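Long-range contacts in L-lactate dehydrogenase (Trichomonas vaginalis, PDB 4UUN), which probably catalyses the NAD-dependent interconversion of a 2-oxo acid and its 2-hydroxy acid, as a lactate dehydrogenase of the LDH/MDH superfamily: residues A83-S88 with V106-T111; D99-N104 with G129-T134; V7-A12 with L37-I42. All coordinates share one frame; numbering follows the deposited sequence.

Interaction 1. Residues A83-S88 with V106-T111; sequences AFLVAS and VIFKNT. With NAI (1,4-dihydronicotinamide adenine dinucleotide), chain D.
Phe108 and Thr111 of helix 97-118 meet Leu85 at the end of strand 82-85. Leu85 and Thr111 reach toward each other tip to tip, Leu85 CD1 standing 3.9 Å from Thr111 CG2. The same CD1 lies at the edge of the Phe108 ring, near its plane, 4.2 Å from CE1, and Leu85 and Phe108 run past one another in opposite senses. Ser88 CB touches another part of that ring edge at CE2, while the carbonyl oxygen of Ala87 approaches CZ obliquely at 3.5 Å.

The polar end of Thr111 turns back into its own helix. With chi1 at -59°, OG1 sits opposite the carbonyl carbon and donates to Ile107 O at 2.9 Å, from 40° above the carbonyl plane; CG2 is thereby turned to the leucine. Ile107 O also accepts Thr111 N.

At Leu85 the chain leaves the sheet through an inverse gamma turn and then passes along the dinucleotide. Ala87 CB lies 3.3 Å from N3A of NADH, and Ser88 OG accepts a hydrogen bond from the ribose hydroxyl O2D at 3.1 Å. Thr10 OG1 bonds to Ala87 N. The contact joins the first strand and the helix of the beta-alpha-beta unit 82-85, 97-118, 124-127 in the Rossmann domain. No hydrogen bond links the segments: Leu85, Phe108 and Thr111 meet through apolar groups, with Ala87 O against the ring, while Ser88 OG serves the cofactor.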
loop_
_atom_site.group_PDB
_atom_site.type_symbol
_atom_site.label_atom_id
_atom_site.label_comp_id
_atom_site.label_asym_id
_atom_site.label_seq_id
_atom_site.Cartn_x
_atom_site.Cartn_y
_atom_site.Cartn_z
ATOM N N ALA B 83 -16.825 -0.963 -7.638
ATOM C CA ALA B 83 -16.739 -1.953 -6.573
ATOM C C ALA B 83 -15.605 -2.932 -6.801
ATOM O O ALA B 83 -15.373 -3.389 -7.932
ATOM C CB ALA B 83 -18.049 -2.705 -6.449
ATOM N N PHE B 84 -14.907 -3.244 -5.714
ATOM C CA PHE B 84 -13.899 -4.288 -5.690
ATOM C C PHE B 84 -14.488 -5.446 -4.886
ATOM O O PHE B 84 -14.532 -5.395 -3.651
ATOM C CB PHE B 84 -12.608 -3.773 -5.035
ATOM C CG PHE B 84 -11.919 -2.676 -5.811
ATOM C CD1 PHE B 84 -12.313 -1.353 -5.677
ATOM C CD2 PHE B 84 -10.865 -2.969 -6.661
ATOM C CE1 PHE B 84 -11.677 -0.352 -6.385
ATOM C CE2 PHE B 84 -10.226 -1.972 -7.374
ATOM C CZ PHE B 84 -10.628 -0.666 -7.239
ATOM N N LEU B 85 -14.976 -6.469 -5.584
ATOM C CA LEU B 85 -15.590 -7.615 -4.920
ATOM C C LEU B 85 -14.517 -8.631 -4.554
ATOM O O LEU B 85 -14.245 -9.581 -5.302
ATOM C CB LEU B 85 -16.667 -8.251 -5.797
ATOM C CG LEU B 85 -17.791 -7.326 -6.273
ATOM C CD1 LEU B 85 -18.848 -8.135 -7.017
ATOM C CD2 LEU B 85 -18.425 -6.564 -5.115
ATOM N N VAL B 86 -13.927 -8.420 -3.384
ATOM C CA VAL B 86 -12.802 -9.215 -2.913
ATOM C C VAL B 86 -13.269 -10.428 -2.119
ATOM O O VAL B 86 -12.697 -11.512 -2.223
ATOM C CB VAL B 86 -11.881 -8.340 -2.026
ATOM C CG1 VAL B 86 -10.743 -9.152 -1.446
ATOM C CG2 VAL B 86 -11.350 -7.155 -2.828
ATOM N N ALA B 87 -14.315 -10.249 -1.326
ATOM C CA ALA B 87 -14.818 -11.327 -0.478
ATOM C C ALA B 87 -15.324 -12.518 -1.287
ATOM O O ALA B 87 -15.966 -12.345 -2.317
ATOM C CB ALA B 87 -15.932 -10.807 0.403
ATOM N N SER B 88 -15.042 -13.720 -0.790
ATOM C CA SER B 88 -15.605 -14.950 -1.324
ATOM C C SER B 88 -15.560 -16.013 -0.232
ATOM O O SER B 88 -14.941 -15.807 0.817
ATOM C CB SER B 88 -14.794 -15.422 -2.524
ATOM O OG SER B 88 -13.461 -15.695 -2.134
ATOM N N VAL B 106 -24.121 -18.689 -4.380
ATOM C CA VAL B 106 -25.134 -18.013 -3.571
ATOM C C VAL B 106 -24.730 -16.581 -3.208
ATOM O O VAL B 106 -25.545 -15.668 -3.307
ATOM C CB VAL B 106 -25.459 -18.811 -2.289
ATOM C CG1 VAL B 106 -26.522 -18.090 -1.454
ATOM C CG2 VAL B 106 -25.932 -20.214 -2.654
ATOM N N ILE B 107 -23.475 -16.409 -2.792
ATOM C CA ILE B 107 -22.913 -15.108 -2.420
ATOM C C ILE B 107 -23.041 -14.126 -3.570
ATOM O O ILE B 107 -23.449 -12.976 -3.401
ATOM C CB ILE B 107 -21.405 -15.234 -2.082
ATOM C CG1 ILE B 107 -21.184 -16.160 -0.879
ATOM C CG2 ILE B 107 -20.761 -13.857 -1.839
ATOM C CD1 ILE B 107 -21.885 -15.721 0.390
ATOM N N PHE B 108 -22.683 -14.598 -4.751
ATOM C CA PHE B 108 -22.615 -13.738 -5.918
ATOM C C PHE B 108 -23.978 -13.520 -6.577
ATOM O O PHE B 108 -24.225 -12.447 -7.129
ATOM C CB PHE B 108 -21.488 -14.208 -6.844
ATOM C CG PHE B 108 -20.138 -13.810 -6.319
ATOM C CD1 PHE B 108 -19.634 -12.546 -6.580
ATOM C CD2 PHE B 108 -19.421 -14.654 -5.488
ATOM C CE1 PHE B 108 -18.415 -12.154 -6.072
ATOM C CE2 PHE B 108 -18.196 -14.259 -4.970
ATOM C CZ PHE B 108 -17.698 -13.004 -5.262
ATOM N N LYS B 109 -24.884 -14.491 -6.460
ATOM C CA LYS B 109 -26.285 -14.223 -6.777
ATOM C C LYS B 109 -26.776 -13.061 -5.913
ATOM O O LYS B 109 -27.299 -12.078 -6.436
ATOM C CB LYS B 109 -27.167 -15.468 -6.577
ATOM C CG LYS B 109 -28.674 -15.164 -6.529
ATOM C CD LYS B 109 -29.523 -16.436 -6.466
ATOM C CE LYS B 109 -31.017 -16.126 -6.511
ATOM N NZ LYS B 109 -31.464 -15.268 -5.377
ATOM N N ASN B 110 -26.587 -13.161 -4.598
ATOM C CA ASN B 110 -27.034 -12.114 -3.679
ATOM C C ASN B 110 -26.373 -10.760 -3.949
ATOM O O ASN B 110 -27.019 -9.712 -3.857
ATOM C CB ASN B 110 -26.778 -12.538 -2.231
ATOM C CG ASN B 110 -27.614 -13.740 -1.819
ATOM O OD1 ASN B 110 -28.684 -13.982 -2.369
ATOM N ND2 ASN B 110 -27.125 -14.494 -0.846
ATOM N N THR B 111 -25.088 -10.781 -4.287
ATOM C CA THR B 111 -24.370 -9.550 -4.589
ATOM C C THR B 111 -24.881 -8.882 -5.873
ATOM O O THR B 111 -25.016 -7.658 -5.933
ATOM C CB THR B 111 -22.849 -9.803 -4.695
ATOM O OG1 THR B 111 -22.367 -10.335 -3.456
ATOM C CG2 THR B 111 -22.106 -8.516 -5.000
HETATM P PA NAI D . -8.554 -12.600 3.916
HETATM O O1A NAI D . -8.999 -13.936 4.462
HETATM O O2A NAI D . -7.392 -11.867 4.551
HETATM O O5B NAI D . -9.827 -11.609 3.909
HETATM C C5B NAI D . -11.081 -11.948 3.321
HETATM C C4B NAI D . -12.157 -11.064 3.941
HETATM O O4B NAI D . -13.443 -11.335 3.370
HETATM C C3B NAI D . -12.301 -11.283 5.445
HETATM O O3B NAI D . -12.182 -10.021 6.111
HETATM C C2B NAI D . -13.687 -11.887 5.634
HETATM O O2B NAI D . -14.311 -11.527 6.872
HETATM C C1B NAI D . -14.405 -11.305 4.432
HETATM N N9A NAI D . -15.665 -11.973 4.032
HETATM C C8A NAI D . -15.954 -13.291 4.006
HETATM N N7A NAI D . -17.227 -13.485 3.558
HETATM C C5A NAI D . -17.760 -12.275 3.289
HETATM C C6A NAI D . -19.052 -11.746 2.784
HETATM N N6A NAI D . -20.074 -12.579 2.469
HETATM N N1A NAI D . -19.175 -10.400 2.654
HETATM C C2A NAI D . -18.171 -9.544 2.960
HETATM N N3A NAI D . -16.978 -9.962 3.428
HETATM C C4A NAI D . -16.723 -11.281 3.613
HETATM O O3 NAI D . -8.234 -12.798 2.351
HETATM P PN NAI D . -7.424 -11.940 1.255
HETATM O O1N NAI D . -5.964 -12.337 1.312
HETATM O O2N NAI D . -7.832 -10.491 1.398
HETATM O O5D NAI D . -8.039 -12.517 -0.116
HETATM C C5D NAI D . -9.433 -12.386 -0.345
HETATM C C4D NAI D . -9.839 -13.117 -1.615
HETATM O O4D NAI D . -9.205 -12.595 -2.786
HETATM C C3D NAI D . -9.472 -14.588 -1.573
HETATM O O3D NAI D . -10.475 -15.337 -0.870
HETATM C C2D NAI D . -9.368 -14.952 -3.039
HETATM O O2D NAI D . -10.613 -15.511 -3.451
HETATM C C1D NAI D . -9.148 -13.629 -3.778
HETATM N N1N NAI D . -7.896 -13.563 -4.566
HETATM C C2N NAI D . -8.001 -13.250 -5.861
HETATM C C3N NAI D . -6.914 -13.149 -6.722
HETATM C C7N NAI D . -7.084 -12.780 -8.187
HETATM O O7N NAI D . -6.230 -12.285 -8.909
HETATM N N7N NAI D . -8.277 -13.000 -8.781
HETATM C C4N NAI D . -5.524 -13.383 -6.190
HETATM C C5N NAI D . -5.524 -13.709 -4.767
HETATM C C6N NAI D . -6.696 -13.783 -4.014
#

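Interaction 2. Residues D99-N104 with G129-T134; sequences DLISSN and GNPDNT. With NAI (1,4-dihydronicotinamide adenine dinucleotide), chain D.
A cis-proline turn after strand 124-127, leading into helix 132-141, packs against helix 97-118. The peptide bond before Pro131 is cis, and Pro131, at the N-cap position, presents its ring to three side chains. Leu100 CG lies 4.0 Å from Pro131 CD, the two side chains passing in opposite directions. Ile101 CG1 comes to 3.9 Å from Pro131 CG at a slant. One turn farther into helix 132-141, Ile101 CG2 meets Thr134 CG2 at 4.1 Å, roughly at a right angle.

The Asn104 amide lies obliquely beside the turn, ND2 3.7 Å from Asn130 O, with no hydrogen bond across. Its CG stands opposite the carbonyl carbon (chi1 -77°), which brings ND2 back to donate almost straight (171°) to Leu100 O at 2.9 Å; OD1 accepts from Met89 N. Asn104 N reaches Leu100 O from the opposite face of that carbonyl.

In the conformer described, Asn130 OD1 accepts from Asp132 N, as in an Asx turn. The arrangement fits the Rossmann domain of the LDH/MDH superfamily: this loop at the C-terminal end of strand 124-127 binds nicotinamide-ribose O2D through Asn130 N and leads to Asp132, bonded to the predicted proton acceptor His186.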
loop_
_atom_site.group_PDB
_atom_site.type_symbol
_atom_site.label_atom_id
_atom_site.label_comp_id
_atom_site.label_asym_id
_atom_site.label_seq_id
_atom_site.Cartn_x
_atom_site.Cartn_y
_atom_site.Cartn_z
ATOM N N ASP B 99 -17.411 -27.768 -5.541
ATOM C CA ASP B 99 -17.993 -27.305 -4.284
ATOM C C ASP B 99 -17.680 -25.830 -4.046
ATOM O O ASP B 99 -18.508 -25.088 -3.523
ATOM C CB ASP B 99 -17.466 -28.149 -3.128
ATOM C CG ASP B 99 -17.812 -29.603 -3.283
ATOM O OD1 ASP B 99 -19.021 -29.908 -3.358
ATOM O OD2 ASP B 99 -16.881 -30.430 -3.371
ATOM N N LEU B 100 -16.477 -25.414 -4.428
ATOM C CA LEU B 100 -16.095 -24.004 -4.360
ATOM C C LEU B 100 -17.010 -23.140 -5.228
ATOM O O LEU B 100 -17.491 -22.079 -4.800
ATOM C CB LEU B 100 -14.642 -23.831 -4.807
ATOM C CG LEU B 100 -14.115 -22.393 -4.800
ATOM C CD1 LEU B 100 -14.008 -21.855 -3.387
ATOM C CD2 LEU B 100 -12.774 -22.322 -5.502
ATOM N N ILE B 101 -17.249 -23.592 -6.456
ATOM C CA ILE B 101 -18.148 -22.881 -7.345
ATOM C C ILE B 101 -19.527 -22.801 -6.698
ATOM O O ILE B 101 -20.142 -21.729 -6.649
ATOM C CB ILE B 101 -18.220 -23.573 -8.727
ATOM C CG1 ILE B 101 -16.864 -23.465 -9.435
ATOM C CG2 ILE B 101 -19.302 -22.943 -9.590
ATOM C CD1 ILE B 101 -16.623 -24.538 -10.489
ATOM N N SER B 102 -20.002 -23.933 -6.183
ATOM C CA SER B 102 -21.323 -24.009 -5.564
ATOM C C SER B 102 -21.501 -23.055 -4.382
ATOM O O SER B 102 -22.465 -22.288 -4.327
ATOM C CB SER B 102 -21.600 -25.443 -5.101
ATOM O OG SER B 102 -21.700 -26.315 -6.212
ATOM N N SER B 103 -20.583 -23.115 -3.425
ATOM C CA SER B 103 -20.699 -22.281 -2.233
ATOM C C SER B 103 -20.738 -20.808 -2.615
ATOM O O SER B 103 -21.505 -20.029 -2.051
ATOM C CB SER B 103 -19.547 -22.548 -1.260
ATOM O OG SER B 103 -18.300 -22.247 -1.858
ATOM N N ASN B 104 -19.923 -20.426 -3.592
ATOM C CA ASN B 104 -19.835 -19.020 -3.966
ATOM C C ASN B 104 -20.995 -18.522 -4.836
ATOM O O ASN B 104 -21.273 -17.323 -4.874
ATOM C CB ASN B 104 -18.477 -18.728 -4.611
ATOM C CG ASN B 104 -17.372 -18.617 -3.576
ATOM O OD1 ASN B 104 -17.183 -17.565 -2.969
ATOM N ND2 ASN B 104 -16.669 -19.713 -3.336
ATOM N N GLY B 129 -12.658 -12.021 -5.881
ATOM C CA GLY B 129 -12.865 -13.271 -5.162
ATOM C C GLY B 129 -13.056 -14.486 -6.060
ATOM O O GLY B 129 -13.782 -14.432 -7.056
ATOM N N ASN B 130 -12.411 -15.590 -5.691
ATOM C CA ASN B 130 -12.462 -16.776 -6.531
ATOM C C ASN B 130 -13.651 -17.690 -6.250
ATOM O O ASN B 130 -14.183 -17.729 -5.143
ATOM C CB ASN B 130 -11.139 -17.533 -6.468
ATOM C CG ASN B 130 -10.081 -16.897 -7.349
ATOM O OD1 ASN B 130 -10.334 -16.589 -8.522
ATOM N ND2 ASN B 130 -8.902 -16.673 -6.790
ATOM N N PRO B 131 -14.111 -18.413 -7.288
ATOM C CA PRO B 131 -13.640 -18.451 -8.680
ATOM C C PRO B 131 -14.153 -17.231 -9.446
ATOM O O PRO B 131 -15.360 -17.115 -9.678
ATOM C CB PRO B 131 -14.239 -19.753 -9.209
ATOM C CG PRO B 131 -15.487 -19.946 -8.403
ATOM C CD PRO B 131 -15.232 -19.342 -7.058
ATOM N N ASP B 132 -13.260 -16.321 -9.825
ATOM C CA ASP B 132 -13.711 -14.983 -10.218
ATOM C C ASP B 132 -14.513 -14.914 -11.528
ATOM O O ASP B 132 -15.545 -14.242 -11.569
ATOM C CB ASP B 132 -12.568 -13.963 -10.188
ATOM C CG ASP B 132 -11.403 -14.337 -11.081
ATOM O OD1 ASP B 132 -11.281 -15.507 -11.505
ATOM O OD2 ASP B 132 -10.598 -13.436 -11.352
ATOM N N ASN B 133 -14.062 -15.576 -12.593
ATOM C CA ASN B 133 -14.838 -15.570 -13.842
ATOM C C ASN B 133 -16.279 -16.005 -13.589
ATOM O O ASN B 133 -17.233 -15.373 -14.054
ATOM C CB ASN B 133 -14.232 -16.506 -14.900
ATOM C CG ASN B 133 -12.829 -16.111 -15.304
ATOM O OD1 ASN B 133 -11.926 -16.063 -14.478
ATOM N ND2 ASN B 133 -12.635 -15.851 -16.593
ATOM N N THR B 134 -16.446 -17.095 -12.857
ATOM C CA THR B 134 -17.780 -17.650 -12.672
ATOM C C THR B 134 -18.587 -16.820 -11.674
ATOM O O THR B 134 -19.782 -16.601 -11.877
ATOM C CB THR B 134 -17.719 -19.136 -12.282
ATOM O OG1 THR B 134 -17.131 -19.862 -13.368
ATOM C CG2 THR B 134 -19.120 -19.699 -12.015
HETATM P PA NAI D . -8.554 -12.600 3.916
HETATM O O1A NAI D . -8.999 -13.936 4.462
HETATM O O2A NAI D . -7.392 -11.867 4.551
HETATM O O5B NAI D . -9.827 -11.609 3.909
HETATM C C5B NAI D . -11.081 -11.948 3.321
HETATM C C4B NAI D . -12.157 -11.064 3.941
HETATM O O4B NAI D . -13.443 -11.335 3.370
HETATM C C3B NAI D . -12.301 -11.283 5.445
HETATM O O3B NAI D . -12.182 -10.021 6.111
HETATM C C2B NAI D . -13.687 -11.887 5.634
HETATM O O2B NAI D . -14.311 -11.527 6.872
HETATM C C1B NAI D . -14.405 -11.305 4.432
HETATM N N9A NAI D . -15.665 -11.973 4.032
HETATM C C8A NAI D . -15.954 -13.291 4.006
HETATM N N7A NAI D . -17.227 -13.485 3.558
HETATM C C5A NAI D . -17.760 -12.275 3.289
HETATM C C6A NAI D . -19.052 -11.746 2.784
HETATM N N6A NAI D . -20.074 -12.579 2.469
HETATM N N1A NAI D . -19.175 -10.400 2.654
HETATM C C2A NAI D . -18.171 -9.544 2.960
HETATM N N3A NAI D . -16.978 -9.962 3.428
HETATM C C4A NAI D . -16.723 -11.281 3.613
HETATM O O3 NAI D . -8.234 -12.798 2.351
HETATM P PN NAI D . -7.424 -11.940 1.255
HETATM O O1N NAI D . -5.964 -12.337 1.312
HETATM O O2N NAI D . -7.832 -10.491 1.398
HETATM O O5D NAI D . -8.039 -12.517 -0.116
HETATM C C5D NAI D . -9.433 -12.386 -0.345
HETATM C C4D NAI D . -9.839 -13.117 -1.615
HETATM O O4D NAI D . -9.205 -12.595 -2.786
HETATM C C3D NAI D . -9.472 -14.588 -1.573
HETATM O O3D NAI D . -10.475 -15.337 -0.870
HETATM C C2D NAI D . -9.368 -14.952 -3.039
HETATM O O2D NAI D . -10.613 -15.511 -3.451
HETATM C C1D NAI D . -9.148 -13.629 -3.778
HETATM N N1N NAI D . -7.896 -13.563 -4.566
HETATM C C2N NAI D . -8.001 -13.250 -5.861
HETATM C C3N NAI D . -6.914 -13.149 -6.722
HETATM C C7N NAI D . -7.084 -12.780 -8.187
HETATM O O7N NAI D . -6.230 -12.285 -8.909
HETATM N N7N NAI D . -8.277 -13.000 -8.781
HETATM C C4N NAI D . -5.524 -13.383 -6.190
HETATM C C5N NAI D . -5.524 -13.709 -4.767
HETATM C C6N NAI D . -6.696 -13.783 -4.014
#

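Interaction 3. Residues V7-A12 with L37-I42; sequences VLITGA and LHLLDI. With NAI (1,4-dihydronicotinamide adenine dinucleotide), chain D.
Val7 and Leu37 face each other in the parallel pairing of strands 5-10 and 35-40; the axes of 7-10 and 37-40 approach to 4.7 Å, at 17°. Backbone hydrogen bonds carry it: His38 N donates to Val7 O, Ile9 N to His38 O, and Leu40 N to Ile9 O. The bond from Ile9 N to His38 O, 2.9 Å, runs nearly in line with the carbonyl (C=O...N 179°). Past the strand, Ala12 N donates to Leu40 O at 3.0 Å and extends the pairing into the loop.

Apolar contacts cover both faces. On the face of Val7, Ile9, Leu37 and Leu39, Ile9 CD1 and Leu39 CD2 lie side by side at 4.1 Å, and Ala12 CB comes to 3.8 Å from Leu39 CB; helices 15-25 and 46-57 pack over this face. On the other, Leu8 CG stands opposite its backbone N (chi1 170°), which carries CD1 over to His38 CB and Leu40 CB, beneath helix 73-77. Leu8 and His38 cross there at about a right angle. The imidazole is held at both nitrogens, ND1 by Ala75 O and NE2 by His6.

Contacts with NADH gather beyond the strand ends of this beta-alpha-beta unit, 5-10, 15-25, 35-40, of the Rossmann fold, where Gly11 and Ala12 lie in the loop predicted to bind NAD(+). Gly11 CA closely approaches the ribose, 3.2 Å from O4B. O3B donates to Asp41 OD2 at 2.6 Å; O2B also donates to OD1, modelled so short that its exact geometry is doubtful. Asp41 OD1 accepts Ile42 N on its anti lone pair, and Ala13 N bonds to OD2. Two backbone N-H groups thus fix the carboxylate and would help offset its negative charge, presenting it as a paired acceptor for the adenosine ribose diol.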
loop_
_atom_site.group_PDB
_atom_site.type_symbol
_atom_site.label_atom_id
_atom_site.label_comp_id
_atom_site.label_asym_id
_atom_site.label_seq_id
_atom_site.Cartn_x
_atom_site.Cartn_y
_atom_site.Cartn_z
ATOM N N VAL B 7 -16.763 4.309 -3.639
ATOM C CA VAL B 7 -16.021 3.091 -3.955
ATOM C C VAL B 7 -16.291 2.022 -2.904
ATOM O O VAL B 7 -16.013 2.234 -1.725
ATOM C CB VAL B 7 -14.497 3.378 -3.961
ATOM C CG1 VAL B 7 -13.680 2.103 -4.250
ATOM C CG2 VAL B 7 -14.159 4.468 -4.971
ATOM N N LEU B 8 -16.818 0.877 -3.337
ATOM C CA LEU B 8 -17.062 -0.264 -2.448
ATOM C C LEU B 8 -15.899 -1.259 -2.463
ATOM O O LEU B 8 -15.401 -1.629 -3.528
ATOM C CB LEU B 8 -18.343 -1.003 -2.859
ATOM C CG LEU B 8 -18.618 -2.359 -2.185
ATOM C CD1 LEU B 8 -18.841 -2.216 -0.682
ATOM C CD2 LEU B 8 -19.821 -3.032 -2.837
ATOM N N ILE B 9 -15.501 -1.699 -1.268
ATOM C CA ILE B 9 -14.603 -2.835 -1.094
ATOM C C ILE B 9 -15.281 -3.858 -0.172
ATOM O O ILE B 9 -15.569 -3.549 0.988
ATOM C CB ILE B 9 -13.261 -2.407 -0.449
ATOM C CG1 ILE B 9 -12.565 -1.324 -1.277
ATOM C CG2 ILE B 9 -12.324 -3.606 -0.292
ATOM C CD1 ILE B 9 -11.388 -0.650 -0.542
ATOM N N THR B 10 -15.535 -5.066 -0.680
ATOM C CA THR B 10 -16.068 -6.154 0.148
ATOM C C THR B 10 -14.910 -6.912 0.766
ATOM O O THR B 10 -13.784 -6.829 0.282
ATOM C CB THR B 10 -16.936 -7.153 -0.655
ATOM O OG1 THR B 10 -16.126 -7.853 -1.606
ATOM C CG2 THR B 10 -18.078 -6.442 -1.369
ATOM N N GLY B 11 -15.188 -7.666 1.826
ATOM C CA GLY B 11 -14.138 -8.303 2.603
ATOM C C GLY B 11 -13.102 -7.277 3.045
ATOM O O GLY B 11 -11.908 -7.562 3.116
ATOM N N ALA B 12 -13.577 -6.076 3.348
ATOM C CA ALA B 12 -12.702 -4.919 3.549
ATOM C C ALA B 12 -11.691 -5.082 4.682
ATOM O O ALA B 12 -10.667 -4.416 4.676
ATOM C CB ALA B 12 -13.532 -3.653 3.767
ATOM N N LEU B 37 -15.287 5.863 0.739
ATOM C CA LEU B 37 -15.162 4.411 0.790
ATOM C C LEU B 37 -16.324 3.734 1.508
ATOM O O LEU B 37 -16.646 4.072 2.641
ATOM C CB LEU B 37 -13.854 4.023 1.475
ATOM C CG LEU B 37 -12.562 4.513 0.808
ATOM C CD1 LEU B 37 -11.344 4.126 1.666
ATOM C CD2 LEU B 37 -12.429 3.970 -0.604
ATOM N N HIS B 38 -16.939 2.770 0.836
ATOM C CA HIS B 38 -17.893 1.864 1.471
ATOM C C HIS B 38 -17.149 0.580 1.785
ATOM O O HIS B 38 -16.649 -0.095 0.880
ATOM C CB HIS B 38 -19.073 1.563 0.545
ATOM C CG HIS B 38 -19.872 2.770 0.178
ATOM N ND1 HIS B 38 -21.204 2.908 0.504
ATOM C CD2 HIS B 38 -19.529 3.895 -0.491
ATOM C CE1 HIS B 38 -21.645 4.069 0.056
ATOM N NE2 HIS B 38 -20.648 4.685 -0.553
ATOM N N LEU B 39 -17.072 0.246 3.066
ATOM C CA LEU B 39 -16.240 -0.856 3.530
ATOM C C LEU B 39 -17.117 -1.945 4.154
ATOM O O LEU B 39 -17.643 -1.774 5.257
ATOM C CB LEU B 39 -15.208 -0.316 4.525
ATOM C CG LEU B 39 -14.291 0.791 3.976
ATOM C CD1 LEU B 39 -13.504 1.446 5.103
ATOM C CD2 LEU B 39 -13.329 0.268 2.910
ATOM N N LEU B 40 -17.288 -3.055 3.427
ATOM C CA LEU B 40 -18.195 -4.130 3.832
ATOM C C LEU B 40 -17.449 -5.366 4.323
ATOM O O LEU B 40 -16.532 -5.855 3.662
ATOM C CB LEU B 40 -19.102 -4.535 2.656
ATOM C CG LEU B 40 -20.120 -5.664 2.897
ATOM C CD1 LEU B 40 -21.196 -5.243 3.892
ATOM C CD2 LEU B 40 -20.765 -6.121 1.595
ATOM N N ASP B 41 -17.849 -5.880 5.480
ATOM C CA ASP B 41 -17.370 -7.188 5.920
ATOM C C ASP B 41 -18.440 -7.868 6.777
ATOM O O ASP B 41 -19.585 -7.415 6.817
ATOM C CB ASP B 41 -16.032 -7.067 6.659
ATOM C CG ASP B 41 -15.134 -8.282 6.443
ATOM O OD1 ASP B 41 -15.620 -9.418 6.623
ATOM O OD2 ASP B 41 -13.945 -8.107 6.078
ATOM N N ILE B 42 -18.081 -8.971 7.429
ATOM C CA ILE B 42 -19.034 -9.715 8.257
ATOM C C ILE B 42 -18.800 -9.442 9.748
ATOM O O ILE B 42 -17.710 -9.033 10.142
ATOM C CB ILE B 42 -18.956 -11.229 7.976
ATOM C CG1 ILE B 42 -17.525 -11.738 8.149
ATOM C CG2 ILE B 42 -19.448 -11.521 6.571
ATOM C CD1 ILE B 42 -17.421 -13.251 8.221
HETATM P PA NAI D . -8.554 -12.600 3.916
HETATM O O1A NAI D . -8.999 -13.936 4.462
HETATM O O2A NAI D . -7.392 -11.867 4.551
HETATM O O5B NAI D . -9.827 -11.609 3.909
HETATM C C5B NAI D . -11.081 -11.948 3.321
HETATM C C4B NAI D . -12.157 -11.064 3.941
HETATM O O4B NAI D . -13.443 -11.335 3.370
HETATM C C3B NAI D . -12.301 -11.283 5.445
HETATM O O3B NAI D . -12.182 -10.021 6.111
HETATM C C2B NAI D . -13.687 -11.887 5.634
HETATM O O2B NAI D . -14.311 -11.527 6.872
HETATM C C1B NAI D . -14.405 -11.305 4.432
HETATM N N9A NAI D . -15.665 -11.973 4.032
HETATM C C8A NAI D . -15.954 -13.291 4.006
HETATM N N7A NAI D . -17.227 -13.485 3.558
HETATM C C5A NAI D . -17.760 -12.275 3.289
HETATM C C6A NAI D . -19.052 -11.746 2.784
HETATM N N6A NAI D . -20.074 -12.579 2.469
HETATM N N1A NAI D . -19.175 -10.400 2.654
HETATM C C2A NAI D . -18.171 -9.544 2.960
HETATM N N3A NAI D . -16.978 -9.962 3.428
HETATM C C4A NAI D . -16.723 -11.281 3.613
HETATM O O3 NAI D . -8.234 -12.798 2.351
HETATM P PN NAI D . -7.424 -11.940 1.255
HETATM O O1N NAI D . -5.964 -12.337 1.312
HETATM O O2N NAI D . -7.832 -10.491 1.398
HETATM O O5D NAI D . -8.039 -12.517 -0.116
HETATM C C5D NAI D . -9.433 -12.386 -0.345
HETATM C C4D NAI D . -9.839 -13.117 -1.615
HETATM O O4D NAI D . -9.205 -12.595 -2.786
HETATM C C3D NAI D . -9.472 -14.588 -1.573
HETATM O O3D NAI D . -10.475 -15.337 -0.870
HETATM C C2D NAI D . -9.368 -14.952 -3.039
HETATM O O2D NAI D . -10.613 -15.511 -3.451
HETATM C C1D NAI D . -9.148 -13.629 -3.778
HETATM N N1N NAI D . -7.896 -13.563 -4.566
HETATM C C2N NAI D . -8.001 -13.250 -5.861
HETATM C C3N NAI D . -6.914 -13.149 -6.722
HETATM C C7N NAI D . -7.084 -12.780 -8.187
HETATM O O7N NAI D . -6.230 -12.285 -8.909
HETATM N N7N NAI D . -8.277 -13.000 -8.781
HETATM C C4N NAI D . -5.524 -13.383 -6.190
HETATM C C5N NAI D . -5.524 -13.709 -4.767
HETATM C C6N NAI D . -6.696 -13.783 -4.014
#

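Overall arrangement
All three contacts lie in the NAD-binding domain and touch the same NADH. Interactions 1 and 3 belong to neighbouring strands of the parallel sheet, their centres about 11 Å apart, with Phe84 N 2.8 Å from Leu8 O. Interactions 1 and 2 share helix 97-118, with centres about 10 Å apart; Leu85 O is 3.0 Å from Gly129 N, and Ser88 CB 3.2 Å from Asn104 OD1. Interactions 2 and 3 do not touch, their nearest atoms being about 7 Å apart, and the dinucleotide spans them: interaction 3 holds the adenosine ribose, while interactions 1 and 2 meet at O2D of the nicotinamide ribose.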